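Local coordinates for protein SCO1 homolog 1, mitochondrial (Arabidopsis thaliana, PDB 6N5U), which binds copper(I) through its thioredoxin-fold domain and is thought to deliver copper to cytochrome c oxidase in mitochondria, at residues A[109-121]-A[129-142]. Numbering follows the deposited sequence.
Sequences VARSYRVYYMKTE and VDHSIVMYLMSPEM. With CU1 (copper (I) ion), chain D.
Met118 and Asp130 form the hydrogen-bonded antiparallel pair of the hairpin 117-121/127-131, in which the axes of 117-121 and 129-131 come within 4.4 Å, at 144°; Met118 N gives to Asp130 O over 2.8 Å, in the carbonyl plane, and Asp130 N returns the bond to Met118 O. Past the strand end Ser132 keeps the pairing going: its N reaches Tyr116 O, while its OG, small enough to sit against the backbone, accepts from Tyr116 N at 2.8 Å. Tyr116 then lays its ring back along the second strand. With CG on the far side of CB from its own N (chi1 154°), the phenol OH gives a hydrogen bond to Asp130 OD2 from above the carboxylate plane, which stands 88° to the ring. A water donates to the same OD2, so this exposed carboxylate has two donors.

On the other face Tyr117 CB packs on Val129 CG1, a beta-branched side chain suited to a strand. His131 projects from this face, and its ND1 donates to Ser132 O at 3.0 Å from above the carbonyl plane; with the copper bond of NE2, 2.5 Å long and shared with Cys42 and Cys46, this is likely to restrain the ring's rotation.

Beyond the hairpin, Tyr136 of the central sheet turns a face to Tyr113 CD2, the two planes inclined, and its ring edge to Val115 CG2; its OH lies 2.7 Å from Tyr113 O at the helix end. Met138 brings its flexible thioether to the edge of the Tyr113 ring, a Met-aromatic contact. Were Tyr136 replaced by an alanine, Tyr113 O would probably lose its neighbouring hydroxyl and a gap open beside Val115.

The contact thus ties helix 103-112 and the hairpin to the central sheet of the thioredoxin fold; with ND1 turned to Ser132 O, NE2 faces copper(I).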
loop_
_atom_site.group_PDB
_atom_site.type_symbol
_atom_site.label_atom_id
_atom_site.label_comp_id
_atom_site.label_asym_id
_atom_site.label_seq_id
_atom_site.Cartn_x
_atom_site.Cartn_y
_atom_site.Cartn_z
ATOM N N VAL A 109 -8.233 9.368 -3.460
ATOM C CA VAL A 109 -7.916 7.930 -3.426
ATOM C C VAL A 109 -8.273 7.302 -2.053
ATOM O O VAL A 109 -8.771 6.176 -2.024
ATOM C CB VAL A 109 -6.466 7.612 -3.900
ATOM C CG1 VAL A 109 -5.405 8.142 -2.935
ATOM C CG2 VAL A 109 -6.288 6.122 -4.181
ATOM N N ALA A 110 -8.067 8.041 -0.939
ATOM C CA ALA A 110 -8.408 7.537 0.385
ATOM C C ALA A 110 -9.919 7.395 0.471
ATOM O O ALA A 110 -10.393 6.356 0.918
ATOM C CB ALA A 110 -7.875 8.462 1.464
ATOM N N ARG A 111 -10.671 8.382 -0.056
ATOM C CA ARG A 111 -12.132 8.342 -0.115
ATOM C C ARG A 111 -12.590 7.088 -0.868
ATOM O O ARG A 111 -13.405 6.347 -0.333
ATOM C CB ARG A 111 -12.676 9.577 -0.834
ATOM C CG ARG A 111 -14.030 10.034 -0.330
ATOM C CD ARG A 111 -14.817 10.836 -1.355
ATOM N NE ARG A 111 -14.037 11.864 -2.043
ATOM C CZ ARG A 111 -13.777 13.076 -1.559
ATOM N NH1 ARG A 111 -14.219 13.426 -0.358
ATOM N NH2 ARG A 111 -13.061 13.942 -2.267
ATOM N N SER A 112 -12.033 6.842 -2.081
ATOM C CA SER A 112 -12.344 5.714 -2.957
ATOM C C SER A 112 -12.167 4.366 -2.263
ATOM O O SER A 112 -13.017 3.483 -2.397
ATOM C CB SER A 112 -11.502 5.778 -4.227
ATOM O OG SER A 112 -12.006 6.763 -5.114
ATOM N N TYR A 113 -11.094 4.236 -1.490
ATOM C CA TYR A 113 -10.748 3.023 -0.754
ATOM C C TYR A 113 -11.338 3.016 0.665
ATOM O O TYR A 113 -11.138 2.068 1.392
ATOM C CB TYR A 113 -9.207 2.793 -0.781
ATOM C CG TYR A 113 -8.766 2.335 -2.157
ATOM C CD1 TYR A 113 -8.521 3.254 -3.172
ATOM C CD2 TYR A 113 -8.742 0.981 -2.488
ATOM C CE1 TYR A 113 -8.225 2.841 -4.470
ATOM C CE2 TYR A 113 -8.445 0.553 -3.783
ATOM C CZ TYR A 113 -8.179 1.488 -4.771
ATOM O OH TYR A 113 -7.898 1.075 -6.054
ATOM N N ARG A 114 -12.113 4.040 1.033
ATOM C CA ARG A 114 -12.742 4.134 2.358
ATOM C C ARG A 114 -11.688 4.125 3.479
ATOM O O ARG A 114 -11.796 3.394 4.465
ATOM C CB ARG A 114 -13.851 3.065 2.565
ATOM C CG ARG A 114 -14.800 2.795 1.373
ATOM C CD ARG A 114 -15.420 4.061 0.845
ATOM N NE ARG A 114 -16.498 3.810 -0.097
ATOM C CZ ARG A 114 -16.918 4.703 -0.983
ATOM N NH1 ARG A 114 -16.311 5.879 -1.089
ATOM N NH2 ARG A 114 -17.940 4.422 -1.782
ATOM N N VAL A 115 -10.650 4.932 3.297
ATOM C CA VAL A 115 -9.543 5.052 4.238
ATOM C C VAL A 115 -9.687 6.337 5.073
ATOM O O VAL A 115 -9.910 7.424 4.528
ATOM C CB VAL A 115 -8.164 4.960 3.512
ATOM C CG1 VAL A 115 -7.003 5.278 4.452
ATOM C CG2 VAL A 115 -7.971 3.587 2.875
ATOM N N TYR A 116 -9.565 6.194 6.399
ATOM C CA TYR A 116 -9.558 7.309 7.331
ATOM C C TYR A 116 -8.089 7.753 7.489
ATOM O O TYR A 116 -7.201 6.909 7.616
ATOM C CB TYR A 116 -10.134 6.858 8.696
ATOM C CG TYR A 116 -9.637 7.670 9.875
ATOM C CD1 TYR A 116 -10.087 8.968 10.092
ATOM C CD2 TYR A 116 -8.700 7.146 10.764
ATOM C CE1 TYR A 116 -9.598 9.735 11.144
ATOM C CE2 TYR A 116 -8.232 7.894 11.843
ATOM C CZ TYR A 116 -8.682 9.190 12.027
ATOM O OH TYR A 116 -8.229 9.942 13.083
ATOM N N TYR A 117 -7.845 9.063 7.501
ATOM C CA TYR A 117 -6.521 9.637 7.744
ATOM C C TYR A 117 -6.675 11.034 8.336
ATOM O O TYR A 117 -7.490 11.829 7.858
ATOM C CB TYR A 117 -5.586 9.554 6.517
ATOM C CG TYR A 117 -5.844 10.548 5.412
ATOM C CD1 TYR A 117 -6.808 10.305 4.439
ATOM C CD2 TYR A 117 -5.064 11.689 5.283
ATOM C CE1 TYR A 117 -7.053 11.224 3.419
ATOM C CE2 TYR A 117 -5.297 12.612 4.268
ATOM C CZ TYR A 117 -6.293 12.377 3.334
ATOM O OH TYR A 117 -6.529 13.302 2.347
ATOM N N MET A 118 -5.973 11.306 9.429
ATOM C CA MET A 118 -6.073 12.587 10.125
ATOM C C MET A 118 -4.760 12.949 10.815
ATOM O O MET A 118 -4.208 12.161 11.576
ATOM C CB MET A 118 -7.190 12.511 11.159
ATOM C CG MET A 118 -7.533 13.827 11.794
ATOM S SD MET A 118 -8.817 13.592 13.047
ATOM C CE MET A 118 -10.292 13.512 11.982
ATOM N N LYS A 119 -4.273 14.155 10.558
ATOM C CA LYS A 119 -3.065 14.683 11.180
ATOM C C LYS A 119 -3.283 14.797 12.678
ATOM O O LYS A 119 -4.363 15.205 13.141
ATOM C CB LYS A 119 -2.711 16.042 10.590
ATOM C CG LYS A 119 -1.685 15.922 9.496
ATOM C CD LYS A 119 -1.508 17.192 8.722
ATOM C CE LYS A 119 -0.709 18.243 9.428
ATOM N NZ LYS A 119 -0.195 19.202 8.440
ATOM N N THR A 120 -2.258 14.389 13.418
ATOM C CA THR A 120 -2.193 14.320 14.866
ATOM C C THR A 120 -0.966 15.137 15.265
ATOM O O THR A 120 0.121 14.853 14.792
ATOM C CB THR A 120 -2.155 12.807 15.225
ATOM O OG1 THR A 120 -3.499 12.318 15.243
ATOM C CG2 THR A 120 -1.402 12.477 16.531
ATOM N N GLU A 121 -1.144 16.189 16.068
ATOM C CA GLU A 121 -0.016 17.022 16.493
ATOM C C GLU A 121 0.860 16.256 17.459
ATOM O O GLU A 121 0.369 15.457 18.272
ATOM C CB GLU A 121 -0.472 18.358 17.091
ATOM C CG GLU A 121 0.550 19.466 16.912
ATOM C CD GLU A 121 0.767 20.385 18.097
ATOM O OE1 GLU A 121 -0.233 20.953 18.593
ATOM O OE2 GLU A 121 1.937 20.558 18.515
ATOM N N VAL A 129 0.324 11.003 11.339
ATOM C CA VAL A 129 -0.949 10.827 10.653
ATOM C C VAL A 129 -1.618 9.573 11.236
ATOM O O VAL A 129 -1.039 8.488 11.222
ATOM C CB VAL A 129 -0.857 10.814 9.096
ATOM C CG1 VAL A 129 -2.224 10.549 8.470
ATOM C CG2 VAL A 129 -0.263 12.122 8.565
ATOM N N ASP A 130 -2.776 9.766 11.859
ATOM C CA ASP A 130 -3.578 8.683 12.418
ATOM C C ASP A 130 -4.377 8.138 11.231
ATOM O O ASP A 130 -5.002 8.909 10.505
ATOM C CB ASP A 130 -4.502 9.247 13.505
ATOM C CG ASP A 130 -5.296 8.228 14.279
ATOM O OD1 ASP A 130 -4.927 7.044 14.253
ATOM O OD2 ASP A 130 -6.280 8.620 14.924
ATOM N N HIS A 131 -4.291 6.838 10.978
ATOM C CA HIS A 131 -4.950 6.259 9.805
ATOM C C HIS A 131 -5.361 4.816 9.981
ATOM O O HIS A 131 -4.984 4.167 10.963
ATOM C CB HIS A 131 -4.045 6.401 8.559
ATOM C CG HIS A 131 -2.752 5.638 8.681
ATOM N ND1 HIS A 131 -2.629 4.346 8.203
ATOM C CD2 HIS A 131 -1.589 6.001 9.267
ATOM C CE1 HIS A 131 -1.385 3.992 8.462
ATOM N NE2 HIS A 131 -0.723 4.966 9.098
ATOM N N SER A 132 -6.130 4.319 9.000
ATOM C CA SER A 132 -6.667 2.960 8.935
ATOM C C SER A 132 -5.513 2.009 8.623
ATOM O O SER A 132 -4.734 2.288 7.702
ATOM C CB SER A 132 -7.716 2.862 7.830
ATOM O OG SER A 132 -8.610 3.959 7.781
ATOM N N ILE A 133 -5.355 0.937 9.419
ATOM C CA ILE A 133 -4.283 -0.057 9.192
ATOM C C ILE A 133 -4.925 -1.118 8.337
ATOM O O ILE A 133 -5.689 -1.969 8.828
ATOM C CB ILE A 133 -3.602 -0.566 10.481
ATOM C CG1 ILE A 133 -3.023 0.630 11.259
ATOM C CG2 ILE A 133 -2.514 -1.597 10.147
ATOM C CD1 ILE A 133 -3.292 0.617 12.734
ATOM N N VAL A 134 -4.707 -0.971 7.017
ATOM C CA VAL A 134 -5.395 -1.727 5.987
ATOM C C VAL A 134 -4.495 -2.241 4.829
ATOM O O VAL A 134 -3.534 -1.588 4.461
ATOM C CB VAL A 134 -6.504 -0.761 5.456
ATOM C CG1 VAL A 134 -7.196 -1.316 4.244
ATOM C CG2 VAL A 134 -7.542 -0.441 6.523
ATOM N N MET A 135 -4.866 -3.383 4.233
ATOM C CA MET A 135 -4.261 -3.967 3.039
ATOM C C MET A 135 -5.400 -4.429 2.147
ATOM O O MET A 135 -6.390 -5.011 2.629
ATOM C CB MET A 135 -3.280 -5.116 3.337
ATOM C CG MET A 135 -2.015 -4.651 3.985
ATOM S SD MET A 135 -0.877 -5.919 4.526
ATOM C CE MET A 135 -1.954 -6.861 5.749
ATOM N N TYR A 136 -5.265 -4.156 0.850
ATOM C CA TYR A 136 -6.300 -4.460 -0.131
ATOM C C TYR A 136 -5.751 -5.313 -1.239
ATOM O O TYR A 136 -4.871 -4.864 -1.978
ATOM C CB TYR A 136 -6.856 -3.156 -0.741
ATOM C CG TYR A 136 -7.598 -2.254 0.209
ATOM C CD1 TYR A 136 -8.857 -2.600 0.689
ATOM C CD2 TYR A 136 -7.078 -1.015 0.575
ATOM C CE1 TYR A 136 -9.576 -1.749 1.524
ATOM C CE2 TYR A 136 -7.797 -0.145 1.399
ATOM C CZ TYR A 136 -9.048 -0.516 1.869
ATOM O OH TYR A 136 -9.737 0.259 2.769
ATOM N N LEU A 137 -6.259 -6.534 -1.371
ATOM C CA LEU A 137 -5.777 -7.393 -2.434
ATOM C C LEU A 137 -6.656 -7.129 -3.651
ATOM O O LEU A 137 -7.834 -7.495 -3.665
ATOM C CB LEU A 137 -5.748 -8.879 -1.992
ATOM C CG LEU A 137 -5.680 -9.964 -3.081
ATOM C CD1 LEU A 137 -4.257 -10.171 -3.584
ATOM C CD2 LEU A 137 -6.272 -11.245 -2.586
ATOM N N MET A 138 -6.092 -6.402 -4.622
ATOM C CA MET A 138 -6.691 -6.069 -5.915
ATOM C C MET A 138 -6.233 -7.164 -6.872
ATOM O O MET A 138 -5.132 -7.698 -6.704
ATOM C CB MET A 138 -6.166 -4.714 -6.437
ATOM C CG MET A 138 -6.458 -3.532 -5.540
ATOM S SD MET A 138 -8.226 -3.234 -5.292
ATOM C CE MET A 138 -8.295 -3.486 -3.629
ATOM N N SER A 139 -7.064 -7.491 -7.870
ATOM C CA SER A 139 -6.762 -8.519 -8.865
ATOM C C SER A 139 -6.023 -7.958 -10.131
ATOM O O SER A 139 -5.770 -6.743 -10.175
ATOM C CB SER A 139 -8.034 -9.283 -9.227
ATOM O OG SER A 139 -9.111 -8.424 -9.556
ATOM N N PRO A 140 -5.658 -8.789 -11.158
ATOM C CA PRO A 140 -4.965 -8.240 -12.342
ATOM C C PRO A 140 -5.791 -7.282 -13.210
ATOM O O PRO A 140 -5.238 -6.670 -14.128
ATOM C CB PRO A 140 -4.532 -9.493 -13.114
ATOM C CG PRO A 140 -4.618 -10.611 -12.122
ATOM C CD PRO A 140 -5.797 -10.254 -11.287
ATOM N N GLU A 141 -7.097 -7.149 -12.926
ATOM C CA GLU A 141 -7.978 -6.196 -13.618
ATOM C C GLU A 141 -8.371 -5.066 -12.653
ATOM O O GLU A 141 -9.310 -4.319 -12.921
ATOM C CB GLU A 141 -9.224 -6.861 -14.252
ATOM C CG GLU A 141 -8.967 -8.021 -15.219
ATOM C CD GLU A 141 -7.961 -7.886 -16.356
ATOM O OE1 GLU A 141 -8.044 -6.900 -17.123
ATOM O OE2 GLU A 141 -7.104 -8.790 -16.492
ATOM N N MET A 142 -7.607 -4.928 -11.555
ATOM C CA MET A 142 -7.765 -3.936 -10.486
ATOM C C MET A 142 -9.184 -3.908 -9.875
ATOM O O MET A 142 -9.740 -2.837 -9.621
ATOM C CB MET A 142 -7.292 -2.526 -10.906
ATOM C CG MET A 142 -5.804 -2.293 -10.685
ATOM S SD MET A 142 -5.259 -2.121 -8.958
ATOM C CE MET A 142 -5.768 -0.415 -8.600
HETATM CU CU CU1 D . 1.489 4.257 10.108
HETATM O O HOH W 1 -6.143 10.790 16.548
#